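Local coordinates for protein siroheme decarboxylase (Hydrogenobacter thermophilus, PDB 4CH7) that catalyses the decarboxylation of siroheme to didecarboxysiroheme, a step of heme d1 biosynthesis, through a chain that also carries helix-turn-helix domains, at residues A[191-194]-A[195-198]; A[209-212]-A[213-216]. All coordinates share one frame; numbering follows the deposited sequence.

Interaction 1: residues A[191-194]-A[195-198]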
loop_
_atom_site.group_PDB
_atom_site.type_symbol
_atom_site.label_atom_id
_atom_site.label_comp_id
_atom_site.label_asym_id
_atom_site.label_seq_id
_atom_site.Cartn_x
_atom_site.Cartn_y
_atom_site.Cartn_z
ATOM N N LEU A 191 22.995 -8.421 9.886
ATOM C CA LEU A 191 23.813 -8.463 11.098
ATOM C C LEU A 191 23.400 -7.442 12.158
ATOM O O LEU A 191 23.150 -7.807 13.308
ATOM C CB LEU A 191 25.296 -8.292 10.763
ATOM C CG LEU A 191 26.230 -8.405 11.967
ATOM C CD1 LEU A 191 26.001 -9.727 12.677
ATOM C CD2 LEU A 191 27.686 -8.262 11.557
ATOM N N GLU A 192 23.344 -6.168 11.778
ATOM C CA GLU A 192 22.961 -5.117 12.717
ATOM C C GLU A 192 21.557 -5.325 13.273
ATOM O O GLU A 192 21.320 -5.116 14.465
ATOM C CB GLU A 192 23.083 -3.731 12.079
ATOM C CG GLU A 192 24.473 -3.124 12.193
ATOM C CD GLU A 192 25.027 -3.195 13.605
ATOM O OE1 GLU A 192 24.295 -2.859 14.560
ATOM O OE2 GLU A 192 26.198 -3.595 13.760
ATOM N N TYR A 193 20.636 -5.740 12.406
ATOM C CA TYR A 193 19.281 -6.095 12.820
ATOM C C TYR A 193 19.316 -7.179 13.892
ATOM O O TYR A 193 18.638 -7.084 14.912
ATOM C CB TYR A 193 18.474 -6.607 11.625
ATOM C CG TYR A 193 18.054 -5.545 10.629
ATOM C CD1 TYR A 193 17.971 -4.210 10.997
ATOM C CD2 TYR A 193 17.731 -5.885 9.321
ATOM C CE1 TYR A 193 17.583 -3.243 10.089
ATOM C CE2 TYR A 193 17.342 -4.922 8.407
ATOM C CZ TYR A 193 17.272 -3.604 8.797
ATOM O OH TYR A 193 16.885 -2.642 7.892
ATOM N N ALA A 194 20.117 -8.211 13.646
ATOM C CA ALA A 194 20.244 -9.336 14.565
ATOM C C ALA A 194 20.804 -8.909 15.921
ATOM O O ALA A 194 20.330 -9.364 16.965
ATOM C CB ALA A 194 21.107 -10.424 13.947
ATOM N N LYS A 195 21.819 -8.048 15.901
ATOM C CA LYS A 195 22.400 -7.514 17.131
ATOM C C LYS A 195 21.359 -6.736 17.933
ATOM O O LYS A 195 21.272 -6.878 19.152
ATOM C CB LYS A 195 23.592 -6.606 16.819
ATOM C CG LYS A 195 24.820 -7.323 16.271
ATOM C CD LYS A 195 25.971 -6.341 16.079
ATOM C CE LYS A 195 27.172 -6.996 15.411
ATOM N NZ LYS A 195 27.770 -8.072 16.245
ATOM N N ARG A 196 20.576 -5.912 17.240
ATOM C CA ARG A 196 19.520 -5.129 17.878
ATOM C C ARG A 196 18.445 -6.034 18.471
ATOM O O ARG A 196 17.881 -5.735 19.523
ATOM C CB ARG A 196 18.890 -4.152 16.879
ATOM C CG ARG A 196 19.794 -2.993 16.468
ATOM C CD ARG A 196 19.200 -2.198 15.305
ATOM N NE ARG A 196 17.955 -1.522 15.662
ATOM C CZ ARG A 196 17.213 -0.818 14.811
ATOM N NH1 ARG A 196 17.585 -0.695 13.545
ATOM N NH2 ARG A 196 16.095 -0.238 15.224
ATOM N N LEU A 197 18.174 -7.146 17.795
ATOM C CA LEU A 197 17.173 -8.101 18.256
ATOM C C LEU A 197 17.746 -9.073 19.282
ATOM O O LEU A 197 17.041 -9.968 19.750
ATOM C CB LEU A 197 16.575 -8.862 17.072
ATOM C CG LEU A 197 15.750 -7.985 16.135
ATOM C CD1 LEU A 197 15.390 -8.716 14.855
ATOM C CD2 LEU A 197 14.502 -7.495 16.841
ATOM N N ARG A 198 19.019 -8.880 19.629
ATOM C CA ARG A 198 19.714 -9.724 20.601
ATOM C C ARG A 198 19.715 -11.195 20.192
ATOM O O ARG A 198 19.576 -12.082 21.037
ATOM C CB ARG A 198 19.095 -9.569 21.993
ATOM C CG ARG A 198 19.062 -8.137 22.508
ATOM C CD ARG A 198 20.459 -7.626 22.820
ATOM N NE ARG A 198 20.413 -6.381 23.581
ATOM C CZ ARG A 198 20.550 -5.171 23.049
ATOM N NH1 ARG A 198 20.758 -5.034 21.747
ATOM N NH2 ARG A 198 20.486 -4.093 23.822
#
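Lys195 N donates to Leu191 O over 2.9 Å at an N-H...O angle of 161°, the first of three successive i to i+4 bonds that make this the last turn of helix 191-196, a short helix of the NirDL-like helix-turn-helix domain. Arg196 N repeats the bond to Glu192 O at 3.0 Å, and Leu197 N reaches Tyr193 O at 2.9 Å, less straight at 144°. The helix stops in a Schellman motif: Arg198 takes up a positive phi of 58° and its N turns back to Lys195 O. That carbonyl is gripped twice, because Arg198 NH1 also donates to it, from the other face of its plane, with the oxygen lying at the edge of the guanidinium and in its plane.

Outside the backbone, the aliphatic chain of Lys195 carries the packing. It crosses the side chain of Leu191, Lys195 CE resting 3.8 Å from Leu191 CG. Glu192, its chain bent at chi2, crosses the same lysine obliquely, with Glu192 OE2 3.6 Å from Lys195 CD. Glu192 OE2 and Lys195 NZ are 5.4 Å apart, too far for a salt bridge. Tyr193 and Leu197 turn to Ile178 of helix 170-179 and Leu204 of helix 201-213, joining the three helices. At the edge of the Tyr193 ring, near its plane, Arg196 NH1 lies 4.3 Å from Tyr193 CE1.

Interaction 2: residues A[209-212]-A[213-216]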
loop_
_atom_site.group_PDB
_atom_site.type_symbol
_atom_site.label_atom_id
_atom_site.label_comp_id
_atom_site.label_asym_id
_atom_site.label_seq_id
_atom_site.Cartn_x
_atom_site.Cartn_y
_atom_site.Cartn_z
ATOM N N SER A 209 12.452 -16.374 7.285
ATOM C CA SER A 209 12.061 -17.442 6.375
ATOM C C SER A 209 10.661 -17.948 6.702
ATOM O O SER A 209 9.835 -18.119 5.811
ATOM C CB SER A 209 13.070 -18.589 6.437
ATOM O OG SER A 209 14.374 -18.134 6.138
ATOM N N ALA A 210 10.397 -18.171 7.986
ATOM C CA ALA A 210 9.098 -18.661 8.439
ATOM C C ALA A 210 7.978 -17.678 8.110
ATOM O O ALA A 210 6.883 -18.084 7.720
ATOM C CB ALA A 210 9.133 -18.946 9.930
ATOM N N LEU A 211 8.253 -16.389 8.289
ATOM C CA LEU A 211 7.302 -15.343 7.932
ATOM C C LEU A 211 7.046 -15.340 6.427
ATOM O O LEU A 211 5.931 -15.063 5.980
ATOM C CB LEU A 211 7.810 -13.974 8.390
ATOM C CG LEU A 211 7.833 -13.724 9.896
ATOM C CD1 LEU A 211 8.476 -12.391 10.227
ATOM C CD2 LEU A 211 6.426 -13.785 10.453
ATOM N N LYS A 212 8.082 -15.650 5.650
ATOM C CA LYS A 212 7.951 -15.732 4.200
ATOM C C LYS A 212 7.139 -16.961 3.802
ATOM O O LYS A 212 6.312 -16.899 2.890
ATOM C CB LYS A 212 9.323 -15.755 3.524
ATOM C CG LYS A 212 9.245 -15.775 2.007
ATOM C CD LYS A 212 10.130 -14.712 1.380
ATOM C CE LYS A 212 11.513 -15.244 1.072
ATOM N NZ LYS A 212 12.331 -14.272 0.296
ATOM N N GLU A 213 7.373 -18.071 4.497
ATOM C CA GLU A 213 6.605 -19.292 4.277
ATOM C C GLU A 213 5.128 -19.043 4.568
ATOM O O GLU A 213 4.249 -19.600 3.909
ATOM C CB GLU A 213 7.120 -20.416 5.177
ATOM C CG GLU A 213 8.567 -20.812 4.939
ATOM C CD GLU A 213 9.198 -21.452 6.162
ATOM O OE1 GLU A 213 8.448 -21.991 7.004
ATOM O OE2 GLU A 213 10.441 -21.409 6.283
ATOM N N ARG A 214 4.868 -18.197 5.561
ATOM C CA ARG A 214 3.506 -17.881 5.971
ATOM C C ARG A 214 2.910 -16.755 5.132
ATOM O O ARG A 214 1.722 -16.451 5.250
ATOM C CB ARG A 214 3.472 -17.507 7.455
ATOM C CG ARG A 214 3.742 -18.673 8.398
ATOM C CD ARG A 214 4.208 -18.188 9.763
ATOM N NE ARG A 214 3.334 -17.154 10.308
ATOM C CZ ARG A 214 3.595 -16.459 11.412
ATOM N NH1 ARG A 214 4.706 -16.685 12.096
ATOM N NH2 ARG A 214 2.745 -15.532 11.832
ATOM N N GLY A 215 3.729 -16.139 4.286
ATOM C CA GLY A 215 3.257 -15.066 3.428
ATOM C C GLY A 215 3.238 -13.711 4.110
ATOM O O GLY A 215 2.909 -12.701 3.484
ATOM N N VAL A 216 3.575 -13.693 5.397
ATOM C CA VAL A 216 3.669 -12.450 6.156
ATOM C C VAL A 216 4.733 -11.566 5.526
ATOM O O VAL A 216 4.551 -10.352 5.379
ATOM C CB VAL A 216 4.035 -12.715 7.625
ATOM C CG1 VAL A 216 3.990 -11.423 8.425
ATOM C CG2 VAL A 216 3.096 -13.744 8.228
#
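Ser209 O receives Glu213 N at 2.8 Å and so begins the last turn of helix 201-213, which a Schellman motif ends at Gly215 within the NirDL-like helix-turn-helix domain. The side chain of Glu213 runs back along the helix surface: chi1 of -61° sets Glu213 CG beside its own backbone N, 3.1 Å from Ser209 O, and the extended remainder lays the carboxylate alongside Ser209 and Ala210, with Glu213 CD 3.6 Å from Ala210 CA. Ser209 OG itself bonds to Leu205 O, one turn earlier.

Ala210 O accepts from Arg214 N at 3.0 Å, while the first methylenes of Arg214 pass close to the same oxygen. Beyond them the arginine bends at chi3, which brings one face of its guanidinium over the neighbouring leucine.

Leu211 meets that face with a single methyl: Leu211 CD2 stands 3.7 Å above the guanidinium plane of Arg214, offset toward its rim. Arg214 NH1, the guanidinium nitrogen closest to this methyl, forms a salt bridge with Glu172 of helix 170-179, which would help fix the rotation of the group. The same methyl also packs against Val216 CB, so that one branch of Leu211 serves both the arginine and the first residue past the glycine.

The Lys212 chain, bent at chi2 and chi3, carries NZ to a salt bridge with Asp15 OD2, while its carbonyl helps close the helix. Gly215, with phi 84° and psi near zero, has no CB to meet the carbonyl oxygen of the residue before at these backbone angles, and the turn is completed by a weak hydrogen bond from Gly215 N to Lys212 O, 3.0 Å long.

Interactions 1 and 2 come in series along the chain, at the C-terminal ends of helix 191-196 and helix 201-213, two consecutive helices within the second NirDL-like helix-turn-helix domain. Their centres lie 19 Å apart and their nearest atoms about 9 Å apart, so they do not touch. Helix 170-179 relates them, receiving side chains from interaction 1 and, through Glu172, a salt bridge from interaction 2. The two helix ends redirect the chain: after 195-198 it turns into the next helix, and after 213-216 it enters strand 217-222. These turns thereby link the helices of the domain to the two-stranded sheet formed with strand 53-57. Both lie away from the probable active-site residue His93.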